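Local coordinates for protein fusion DH (Streptomyces sp. MJ635-86F5, PDB 6K97) that is an engineered fusion of a split dehydratase domain from cremimycin biosynthesis and probably dehydrates carrier-bound polyketide intermediates, at residues Gly214-Gly219 against Val234-Pro239; Ala247-Pro252 against His285-Lys290. All blocks are in the same frame, centred on the assembly; numbering follows the deposited sequence.

Both contacts lie in the C-terminal hotdog part of the fusion, and they follow one another along the chain without nesting or crossing. Contact 1 closes first. It joins the loop after strand 211-213 to residues 234-239, which leave strand 229-235, so that the hairpin of strands 220-226 and 229-235 is enclosed. Contact 2 opens a few residues later. It ties the approach to helix 252-266 to the turn between strands 273-284 and 291-298, enclosing that helix and the first of these strands. The two contacts meet where the V236 side chain packs on H251, and a long, weak ion pair links E235 to K290.

Contact 1 (Gly214-Gly219 against Val234-Pro239); sequences GETFRG and VEVGAP. With SO4 (sulfate ion), chain C.
This is a mostly buried backbone-to-backbone contact at the open end of a hairpin in the C-terminal hotdog part. The loop 214-219 leads into strand 220-226, and residues 234-239 leave its partner strand, 229-235. The main bond runs from E235 N to G219 O, 3.0 Å long and fairly straight at 155°. The donor lies above the carbonyl plane. The same oxygen also receives the CA-H of V234, with CA 3.3 Å from G219 O. Further on, G237 N makes a weak bond to T216 O at 3.5 Å. Two CA-H...O contacts run in both directions beside it: T216 CA is 3.4 Å from G237 O, and G237 CA is 3.4 Å from E215 O. G237 has no side chain, so the two backbones can come this close.

The loop carries YGETFRG, a version of the YGPxF motif of polyketide synthase dehydratases. A short 3-10 turn at E215-T216 shapes it. The F217 ring touches D256 and meets the ring of H65, by motif probably the catalytic pair of the dehydratase. T216 N bonds D64, which belongs to the other hotdog of the fusion.

On the solvent side, E215 puts CG anti to the backbone N (chi1 -160°) and extends beyond it. Its chain runs alongside A238, with the A238 methyl CB 3.6 Å from E215 CD. A sulfate, probably from the crystallisation liquor, sits at the start of the turn. E215 N bonds its O1. R218 bends at chi3 and lays one guanidinium face over E215 CA. The guanidinium meets the sulfate with its edge: NH1 reaches O2 at 2.9 Å and NH2 reaches O4 at 3.2 Å, both nearly straight. R218 NH1 is also bonded to Y213 O.

Contact 2 (Ala247-Pro252 against His285-Lys290); sequences AFHVHP and HHSGAK
G288 N is gripped by two carbonyl oxygens from consecutive residues. It donates to H249 O at 3.0 Å, with an N-H...O angle of 147°. It also donates to F248 O at 2.9 Å, but that bond is weak and bent to 127°. The G288 nitrogen lies well above the plane of the H249 carbonyl. H249 O also receives the CA-H of S287, with S287 CA 3.3 Å from H249 O. The backbone turns at G288, where phi is positive.

One side-chain bond reinforces this grip. S287 OG meets the edge of the H249 imidazole near its plane, 3.0 Å from H249 ND1 at an angle of 158°. Either atom could be the donor. In both residues the first side-chain branch stands beside its own backbone N. That brings the hydroxyl up to the ND1 edge of the ring. The other ring nitrogen, H249 NE2, bonds H84 ND1. Both ring nitrogens are thus engaged, which fixes the rotation of the imidazole.

The contact lies in the C-terminal hotdog part of this double hotdog. It joins the loop entering helix 252-266 to the turn between strands 273-284 and 291-298. HPALLD spans the N-cap and first turns of that helix, and its last residue, D256, opens the DxxxH motif of polyketide synthase dehydratases, so D256 is probably catalytic. H251 is the N-cap: H251 ND1 bonds A253 N, and the H251 ring meets W61 edge-to-face. P252 follows, and its CD lies over one face of the F248 ring, 3.8 Å above the ring plane and toward the rim. E80, on helix 75-88 of the other hotdog, takes H249 N and V250 N on its two carboxylate oxygens.

Contact 1 (Gly214-Gly219 against Val234-Pro239)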
loop_
_atom_site.group_PDB
_atom_site.type_symbol
_atom_site.label_atom_id
_atom_site.label_comp_id
_atom_site.label_asym_id
_atom_site.label_seq_id
_atom_site.Cartn_x
_atom_site.Cartn_y
_atom_site.Cartn_z
ATOM N N GLY A 214 16.181 4.656 -29.147
ATOM C CA GLY A 214 16.780 3.386 -29.495
ATOM C C GLY A 214 15.758 2.442 -30.128
ATOM O O GLY A 214 14.608 2.804 -30.385
ATOM N N GLU A 215 16.196 1.217 -30.368
ATOM C CA GLU A 215 15.501 0.303 -31.228
ATOM C C GLU A 215 14.083 0.010 -30.761
ATOM O O GLU A 215 13.140 -0.038 -31.575
ATOM C CB GLU A 215 16.326 -0.961 -31.443
ATOM C CG GLU A 215 15.861 -1.683 -32.702
ATOM C CD GLU A 215 16.661 -2.934 -33.022
ATOM O OE1 GLU A 215 17.758 -3.141 -32.407
ATOM O OE2 GLU A 215 16.155 -3.693 -33.885
ATOM N N THR A 216 13.906 -0.157 -29.464
ATOM C CA THR A 216 12.572 -0.481 -28.967
ATOM C C THR A 216 11.530 0.598 -29.211
ATOM O O THR A 216 10.321 0.300 -29.293
ATOM C CB THR A 216 12.549 -0.729 -27.454
ATOM O OG1 THR A 216 13.523 -1.711 -27.103
ATOM C CG2 THR A 216 11.160 -1.250 -27.067
ATOM N N PHE A 217 11.989 1.853 -29.246
ATOM C CA PHE A 217 11.105 2.985 -29.424
ATOM C C PHE A 217 11.089 3.506 -30.827
ATOM O O PHE A 217 10.505 4.513 -31.072
ATOM C CB PHE A 217 11.432 4.103 -28.435
ATOM C CG PHE A 217 10.948 3.813 -27.057
ATOM C CD1 PHE A 217 11.636 2.920 -26.246
ATOM C CD2 PHE A 217 9.783 4.371 -26.589
ATOM C CE1 PHE A 217 11.180 2.605 -24.993
ATOM C CE2 PHE A 217 9.306 4.048 -25.339
ATOM C CZ PHE A 217 10.018 3.162 -24.534
ATOM N N ARG A 218 11.657 2.792 -31.777
ATOM C CA ARG A 218 11.541 3.210 -33.180
ATOM C C ARG A 218 10.484 2.306 -33.803
ATOM O O ARG A 218 10.770 1.529 -34.695
ATOM C CB ARG A 218 12.862 3.075 -33.911
ATOM C CG ARG A 218 13.882 4.102 -33.513
ATOM C CD ARG A 218 14.882 4.357 -34.627
ATOM N NE ARG A 218 15.676 3.159 -34.857
ATOM C CZ ARG A 218 16.773 2.821 -34.171
ATOM N NH1 ARG A 218 17.232 3.548 -33.153
ATOM N NH2 ARG A 218 17.404 1.693 -34.459
ATOM N N GLY A 219 9.255 2.433 -33.324
ATOM C CA GLY A 219 8.160 1.555 -33.712
ATOM C C GLY A 219 7.280 2.040 -34.837
ATOM O O GLY A 219 6.470 1.296 -35.331
ATOM N N VAL A 234 2.231 1.178 -36.588
ATOM C CA VAL A 234 3.220 1.060 -35.534
ATOM C C VAL A 234 3.265 -0.379 -35.038
ATOM O O VAL A 234 2.296 -1.121 -35.126
ATOM C CB VAL A 234 2.963 2.048 -34.364
ATOM C CG1 VAL A 234 2.854 3.454 -34.891
ATOM C CG2 VAL A 234 1.679 1.733 -33.622
ATOM N N GLU A 235 4.426 -0.755 -34.541
ATOM C CA GLU A 235 4.701 -2.083 -34.028
ATOM C C GLU A 235 5.741 -1.903 -32.912
ATOM O O GLU A 235 6.255 -0.823 -32.753
ATOM C CB GLU A 235 5.191 -3.014 -35.117
ATOM C CG GLU A 235 4.664 -4.435 -34.901
ATOM C CD GLU A 235 4.888 -5.359 -36.091
ATOM O OE1 GLU A 235 5.634 -4.953 -37.037
ATOM O OE2 GLU A 235 4.335 -6.483 -36.047
ATOM N N VAL A 236 5.967 -2.910 -32.074
ATOM C CA VAL A 236 6.976 -2.773 -31.024
ATOM C C VAL A 236 8.345 -3.059 -31.647
ATOM O O VAL A 236 8.576 -4.162 -32.185
ATOM C CB VAL A 236 6.726 -3.753 -29.850
ATOM C CG1 VAL A 236 7.754 -3.538 -28.749
ATOM C CG2 VAL A 236 5.336 -3.556 -29.295
ATOM N N GLY A 237 9.240 -2.075 -31.581
ATOM C CA GLY A 237 10.594 -2.219 -32.118
ATOM C C GLY A 237 11.424 -3.200 -31.303
ATOM O O GLY A 237 11.219 -3.338 -30.098
ATOM N N ALA A 238 12.318 -3.933 -31.964
ATOM C CA ALA A 238 13.212 -4.900 -31.290
ATOM C C ALA A 238 12.480 -5.804 -30.292
ATOM O O ALA A 238 12.745 -5.745 -29.078
ATOM C CB ALA A 238 14.354 -4.161 -30.607
ATOM N N PRO A 239 11.549 -6.645 -30.797
ATOM C CA PRO A 239 10.641 -7.437 -29.931
ATOM C C PRO A 239 11.359 -8.225 -28.816
ATOM O O PRO A 239 11.018 -8.106 -27.621
ATOM C CB PRO A 239 9.956 -8.398 -30.916
ATOM C CG PRO A 239 10.103 -7.770 -32.274
ATOM C CD PRO A 239 11.316 -6.893 -32.241
HETATM S S SO4 C . 19.998 1.543 -31.405
HETATM O O1 SO4 C . 19.153 1.048 -30.272
HETATM O O2 SO4 C . 19.680 2.960 -31.702
HETATM O O3 SO4 C . 21.430 1.485 -31.004
HETATM O O4 SO4 C . 19.802 0.730 -32.651
#

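Contact 2 (Ala247-Pro252 against His285-Lys290)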
loop_
_atom_site.group_PDB
_atom_site.type_symbol
_atom_site.label_atom_id
_atom_site.label_comp_id
_atom_site.label_asym_id
_atom_site.label_seq_id
_atom_site.Cartn_x
_atom_site.Cartn_y
_atom_site.Cartn_z
ATOM N N ALA A 247 1.677 -8.589 -22.816
ATOM C CA ALA A 247 1.701 -8.495 -21.365
ATOM C C ALA A 247 1.236 -7.137 -20.821
ATOM O O ALA A 247 1.117 -6.976 -19.608
ATOM C CB ALA A 247 3.109 -8.786 -20.854
ATOM N N PHE A 248 0.998 -6.163 -21.702
ATOM C CA PHE A 248 0.584 -4.852 -21.260
ATOM C C PHE A 248 -0.818 -4.490 -21.686
ATOM O O PHE A 248 -1.368 -5.010 -22.700
ATOM C CB PHE A 248 1.455 -3.799 -21.932
ATOM C CG PHE A 248 2.889 -3.748 -21.485
ATOM C CD1 PHE A 248 3.259 -2.928 -20.475
ATOM C CD2 PHE A 248 3.859 -4.384 -22.199
ATOM C CE1 PHE A 248 4.574 -2.792 -20.105
ATOM C CE2 PHE A 248 5.210 -4.275 -21.846
ATOM C CZ PHE A 248 5.562 -3.467 -20.789
ATOM N N HIS A 249 -1.381 -3.492 -21.011
ATOM C CA HIS A 249 -2.642 -2.921 -21.519
ATOM C C HIS A 249 -2.378 -2.359 -22.897
ATOM O O HIS A 249 -2.980 -2.833 -23.840
ATOM C CB HIS A 249 -3.262 -1.955 -20.546
ATOM C CG HIS A 249 -3.604 -2.640 -19.264
ATOM N ND1 HIS A 249 -4.670 -3.504 -19.158
ATOM C CD2 HIS A 249 -2.950 -2.705 -18.082
ATOM C CE1 HIS A 249 -4.726 -3.972 -17.932
ATOM N NE2 HIS A 249 -3.670 -3.537 -17.276
ATOM N N VAL A 250 -1.440 -1.417 -22.984
ATOM C CA VAL A 250 -0.857 -0.990 -24.252
ATOM C C VAL A 250 0.652 -0.667 -24.081
ATOM O O VAL A 250 1.015 0.223 -23.389
ATOM C CB VAL A 250 -1.544 0.266 -24.803
ATOM C CG1 VAL A 250 -1.035 0.525 -26.199
ATOM C CG2 VAL A 250 -3.048 0.118 -24.832
ATOM N N HIS A 251 1.488 -1.419 -24.763
ATOM C CA HIS A 251 2.904 -1.375 -24.647
ATOM C C HIS A 251 3.256 0.091 -24.848
ATOM O O HIS A 251 2.916 0.672 -25.855
ATOM C CB HIS A 251 3.564 -2.299 -25.715
ATOM C CG HIS A 251 5.027 -2.600 -25.460
ATOM N ND1 HIS A 251 5.989 -1.622 -25.388
ATOM C CD2 HIS A 251 5.688 -3.769 -25.278
ATOM C CE1 HIS A 251 7.172 -2.167 -25.172
ATOM N NE2 HIS A 251 7.019 -3.471 -25.101
ATOM N N PRO A 252 3.948 0.683 -23.873
ATOM C CA PRO A 252 4.309 2.073 -23.962
ATOM C C PRO A 252 5.084 2.472 -25.230
ATOM O O PRO A 252 4.864 3.554 -25.729
ATOM C CB PRO A 252 5.173 2.263 -22.740
ATOM C CG PRO A 252 4.608 1.306 -21.736
ATOM C CD PRO A 252 4.207 0.122 -22.545
ATOM N N HIS A 285 -10.019 -0.417 -25.428
ATOM C CA HIS A 285 -11.132 -1.383 -25.584
ATOM C C HIS A 285 -10.628 -2.837 -25.512
ATOM O O HIS A 285 -11.380 -3.730 -25.171
ATOM C CB HIS A 285 -11.908 -1.147 -26.896
ATOM C CG HIS A 285 -12.272 0.286 -27.140
ATOM N ND1 HIS A 285 -13.440 0.848 -26.680
ATOM C CD2 HIS A 285 -11.588 1.285 -27.747
ATOM C CE1 HIS A 285 -13.484 2.121 -27.031
ATOM N NE2 HIS A 285 -12.358 2.417 -27.653
ATOM N N HIS A 286 -9.373 -3.092 -25.878
ATOM C CA HIS A 286 -8.770 -4.443 -25.755
ATOM C C HIS A 286 -7.268 -4.307 -25.448
ATOM O O HIS A 286 -6.593 -3.551 -26.045
ATOM C CB HIS A 286 -8.943 -5.239 -27.042
ATOM C CG HIS A 286 -10.362 -5.516 -27.391
ATOM N ND1 HIS A 286 -11.041 -4.817 -28.373
ATOM C CD2 HIS A 286 -11.252 -6.373 -26.861
ATOM C CE1 HIS A 286 -12.266 -5.282 -28.482
ATOM N NE2 HIS A 286 -12.417 -6.230 -27.581
ATOM N N SER A 287 -6.803 -5.065 -24.497
ATOM C CA SER A 287 -5.485 -5.013 -23.973
ATOM C C SER A 287 -4.618 -5.882 -24.823
ATOM O O SER A 287 -5.127 -6.694 -25.529
ATOM C CB SER A 287 -5.461 -5.633 -22.552
ATOM O OG SER A 287 -6.012 -4.721 -21.582
ATOM N N GLY A 288 -3.289 -5.708 -24.750
ATOM C CA GLY A 288 -2.398 -6.640 -25.433
ATOM C C GLY A 288 -2.169 -6.491 -26.923
ATOM O O GLY A 288 -1.529 -7.332 -27.497
ATOM N N ALA A 289 -2.595 -5.422 -27.570
ATOM C CA ALA A 289 -2.331 -5.316 -29.003
ATOM C C ALA A 289 -0.838 -5.330 -29.318
ATOM O O ALA A 289 -0.059 -4.729 -28.589
ATOM C CB ALA A 289 -2.955 -4.076 -29.584
ATOM N N LYS A 290 -0.450 -6.048 -30.384
ATOM C CA LYS A 290 0.961 -6.134 -30.764
ATOM C C LYS A 290 1.322 -5.108 -31.823
ATOM O O LYS A 290 2.468 -4.682 -31.924
ATOM C CB LYS A 290 1.332 -7.545 -31.184
ATOM C CG LYS A 290 1.077 -7.910 -32.621
ATOM C CD LYS A 290 1.803 -9.214 -32.936
ATOM C CE LYS A 290 1.999 -9.406 -34.433
ATOM N NZ LYS A 290 3.387 -9.879 -34.674
#